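Local coordinates for pilus assembly protein CpaE (Caulobacter crescentus, PDB 4N0P) that takes part in pilus assembly and probably binds and hydrolyses ATP through another part of the full-length protein, this piece being its response-regulator receiver-like domain, at residues V103-Q108 with S124-Q129. Residues are numbered along the deposited sequence; the frame is centred on the assembly and turned at random.
Sequences VVVVGQ and SEYLTQ
Val-105 and Tyr-126 are bridge partners in the last beta-alpha-beta crossover of a receiver-like domain, where strand 102-107 and the edge strand 125-128 run parallel, their N-to-C directions 20° apart. Five backbone hydrogen bonds join the two segments, starting at Ser-124 N to Val-103 O. The three central ones alternate in the parallel manner: Val-105 N to Glu-125 O, Leu-127 N to Val-105 O at 2.8 Å, and Gly-107 N to Leu-127 O. Gln-129 N then reaches Gly-107 O just past the strand. At the other end a water accepts from Val-103 N and is hydrogen-bonded to Ser-124 OG.

The Tyr-126 ring slants across the neighbouring strand because chi1 (174°) sets CG opposite the backbone N. Val-105 CB meets its edge in the ring plane, and Val-105 CG1 packs 3.6 Å from Tyr-126 CD1. The phenol end passes over Gly-107, whose CA lies 3.5 Å from Tyr-126 OH; a bare CA leaves room for the hydroxyl, which hydrogen-bonds to Thr-109 O. On the reverse face Val-104 CG1 approaches Leu-127 CD1 at 4.2 Å, and Val-106 CG1 touches Gln-129 CG at 3.9 Å. Beyond the strands the Gln-108 and Gln-129 side chains lie alongside, amide planes 82° apart, with Gln-108 OE1 3.3 Å from Gln-129 CB. Gln-129 NE2 bonds instead to Thr-34 OG1. Glu-125 bends back at chi2, bringing OE1 to accept from Tyr-126 N through its anti lone pair.

Helix 112-120, the crossover connection, covers the Tyr-126 face through Leu-114, Tyr-115 and Leu-118. Helix 133-144 packs on the other, Leu-143 against Val-104 and Ala-139 against Leu-127, while strand 74-77 flanks 102-107 on the side away from 125-128.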
ATOM      1  N   VAL A 103       2.148  -5.804  -2.338  1.00 20.18           N
ATOM      2  CA  VAL A 103       2.255  -5.015  -1.114  1.00 19.41           C
ATOM      3  C   VAL A 103       2.913  -3.674  -1.430  1.00 22.69           C
ATOM      4  O   VAL A 103       3.962  -3.616  -2.081  1.00 22.84           O
ATOM      5  CB  VAL A 103       3.001  -5.788   0.024  1.00 23.49           C
ATOM      6  CG1 VAL A 103       3.286  -4.878   1.230  1.00 23.20           C
ATOM      7  CG2 VAL A 103       2.203  -7.029   0.462  1.00 23.35           C
ATOM      8  N   VAL A 104       2.288  -2.589  -0.952  1.00 19.68           N
ATOM      9  CA  VAL A 104       2.819  -1.239  -1.127  1.00 19.09           C
ATOM     10  C   VAL A 104       3.015  -0.677   0.283  1.00 22.68           C
ATOM     11  O   VAL A 104       2.111  -0.776   1.101  1.00 20.34           O
ATOM     12  CB  VAL A 104       1.877  -0.356  -1.996  1.00 22.02           C
ATOM     13  CG1 VAL A 104       2.300   1.103  -1.933  1.00 21.73           C
ATOM     14  CG2 VAL A 104       1.864  -0.839  -3.447  1.00 22.45           C
ATOM     15  N   VAL A 105       4.158  -0.061   0.537  1.00 19.45           N
ATOM     16  CA  VAL A 105       4.443   0.528   1.841  1.00 18.70           C
ATOM     17  C   VAL A 105       4.395   2.043   1.707  1.00 22.63           C
ATOM     18  O   VAL A 105       4.951   2.589   0.769  1.00 21.21           O
ATOM     19  CB  VAL A 105       5.826   0.036   2.383  1.00 22.15           C
ATOM     20  CG1 VAL A 105       6.242   0.802   3.663  1.00 22.01           C
ATOM     21  CG2 VAL A 105       5.830  -1.492   2.608  1.00 21.84           C
ATOM     22  N   VAL A 106       3.742   2.715   2.666  1.00 19.99           N
ATOM     23  CA  VAL A 106       3.729   4.172   2.732  1.00 19.77           C
ATOM     24  C   VAL A 106       4.571   4.533   3.954  1.00 25.30           C
ATOM     25  O   VAL A 106       4.301   4.035   5.038  1.00 26.19           O
ATOM     26  CB  VAL A 106       2.304   4.772   2.813  1.00 24.42           C
ATOM     27  CG1 VAL A 106       2.382   6.299   2.867  1.00 25.16           C
ATOM     28  CG2 VAL A 106       1.439   4.314   1.637  1.00 24.49           C
ATOM     29  N   GLY A 107       5.599   5.344   3.772  1.00 24.80           N
ATOM     30  CA  GLY A 107       6.464   5.720   4.889  1.00 25.43           C
ATOM     31  C   GLY A 107       6.788   7.199   4.919  1.00 30.33           C
ATOM     32  O   GLY A 107       6.458   7.911   3.982  1.00 28.75           O
ATOM     33  N   GLN A 108       7.445   7.685   5.969  1.00 32.43           N
ATOM     34  CA  GLN A 108       7.796   9.117   5.990  1.00 34.00           C
ATOM     35  C   GLN A 108       9.289   9.302   5.797  1.00 36.64           C
ATOM     36  O   GLN A 108       9.745  10.448   5.761  1.00 37.73           O
ATOM     37  CB  GLN A 108       7.378   9.815   7.319  1.00 36.09           C
ATOM     38  CG  GLN A 108       5.947   9.583   7.810  1.00 58.23           C
ATOM     39  CD  GLN A 108       4.855  10.133   6.917  1.00 84.72           C
ATOM     40  OE1 GLN A 108       4.052   9.380   6.352  1.00 81.48           O
ATOM     41  NE2 GLN A 108       4.752  11.454   6.827  1.00 79.12           N
ATOM     42  N   SER A 124       6.174  -4.102  -3.765  1.00 22.77           N
ATOM     43  CA  SER A 124       5.923  -3.571  -5.099  1.00 23.03           C
ATOM     44  C   SER A 124       6.304  -2.128  -5.246  1.00 26.93           C
ATOM     45  O   SER A 124       6.855  -1.757  -6.281  1.00 24.68           O
ATOM     46  CB  SER A 124       4.460  -3.746  -5.490  1.00 27.56           C
ATOM     47  OG  SER A 124       4.181  -5.111  -5.697  1.00 33.22           O
ATOM     48  N   GLU A 125       6.054  -1.313  -4.206  1.00 23.84           N
ATOM     49  CA  GLU A 125       6.365   0.104  -4.269  1.00 22.93           C
ATOM     50  C   GLU A 125       6.500   0.643  -2.858  1.00 24.83           C
ATOM     51  O   GLU A 125       5.902   0.112  -1.919  1.00 21.34           O
ATOM     52  CB  GLU A 125       5.239   0.847  -5.053  1.00 24.94           C
ATOM     53  CG  GLU A 125       5.482   2.320  -5.377  1.00 38.35           C
ATOM     54  CD  GLU A 125       6.772   2.629  -6.112  1.00 61.69           C
ATOM     55  OE1 GLU A 125       7.856   2.625  -5.474  1.00 40.93           O
ATOM     56  OE2 GLU A 125       6.697   2.869  -7.339  1.00 62.47           O
ATOM     57  N   TYR A 126       7.264   1.712  -2.722  1.00 21.82           N
ATOM     58  CA  TYR A 126       7.417   2.414  -1.453  1.00 22.10           C
ATOM     59  C   TYR A 126       7.096   3.879  -1.726  1.00 27.36           C
ATOM     60  O   TYR A 126       7.725   4.472  -2.601  1.00 27.24           O
ATOM     61  CB  TYR A 126       8.827   2.209  -0.858  1.00 23.44           C
ATOM     62  CG  TYR A 126       9.085   3.043   0.382  1.00 24.63           C
ATOM     63  CD1 TYR A 126       8.440   2.761   1.585  1.00 27.15           C
ATOM     64  CD2 TYR A 126       9.930   4.147   0.339  1.00 26.32           C
ATOM     65  CE1 TYR A 126       8.668   3.536   2.726  1.00 28.04           C
ATOM     66  CE2 TYR A 126      10.160   4.931   1.470  1.00 27.27           C
ATOM     67  CZ  TYR A 126       9.524   4.624   2.661  1.00 31.94           C
ATOM     68  OH  TYR A 126       9.770   5.387   3.781  1.00 31.81           O
ATOM     69  N   LEU A 127       6.059   4.422  -1.056  1.00 23.04           N
ATOM     70  CA  LEU A 127       5.640   5.802  -1.277  1.00 24.30           C
ATOM     71  C   LEU A 127       6.019   6.657  -0.103  1.00 26.90           C
ATOM     72  O   LEU A 127       5.793   6.261   1.038  1.00 27.34           O
ATOM     73  CB  LEU A 127       4.121   5.869  -1.511  1.00 24.71           C
ATOM     74  CG  LEU A 127       3.576   5.111  -2.718  1.00 30.05           C
ATOM     75  CD1 LEU A 127       2.061   5.187  -2.732  1.00 31.66           C
ATOM     76  CD2 LEU A 127       4.136   5.666  -4.032  1.00 34.05           C
ATOM     77  N   THR A 128       6.663   7.811  -0.385  1.00 25.85           N
ATOM     78  CA  THR A 128       7.130   8.681   0.686  1.00 26.11           C
ATOM     79  C   THR A 128       6.259   9.899   0.757  1.00 32.37           C
ATOM     80  O   THR A 128       6.144  10.656  -0.214  1.00 30.57           O
ATOM     81  CB  THR A 128       8.620   9.096   0.506  1.00 39.02           C
ATOM     82  OG1 THR A 128       9.399   7.979   0.081  1.00 46.43           O
ATOM     83  CG2 THR A 128       9.218   9.689   1.782  1.00 39.59           C
ATOM     84  N   GLN A 129       5.640  10.071   1.904  1.00 33.44           N
ATOM     85  CA  GLN A 129       4.816  11.221   2.183  1.00 36.08           C
ATOM     86  C   GLN A 129       5.730  12.453   2.301  1.00 44.47           C
ATOM     87  O   GLN A 129       6.889  12.298   2.705  1.00 44.81           O
ATOM     88  CB  GLN A 129       4.008  10.980   3.463  1.00 38.36           C
ATOM     89  CG  GLN A 129       2.772  10.118   3.257  1.00 55.03           C
ATOM     90  CD  GLN A 129       1.530  10.966   3.370  1.00 78.51           C
ATOM     91  OE1 GLN A 129       1.283  11.878   2.563  1.00 70.83           O
ATOM     92  NE2 GLN A 129       0.754  10.721   4.417  1.00 71.96           N
TER
HETATM   93  O   HOH W   1       4.485  -6.945  -3.773  1.00 25.19           O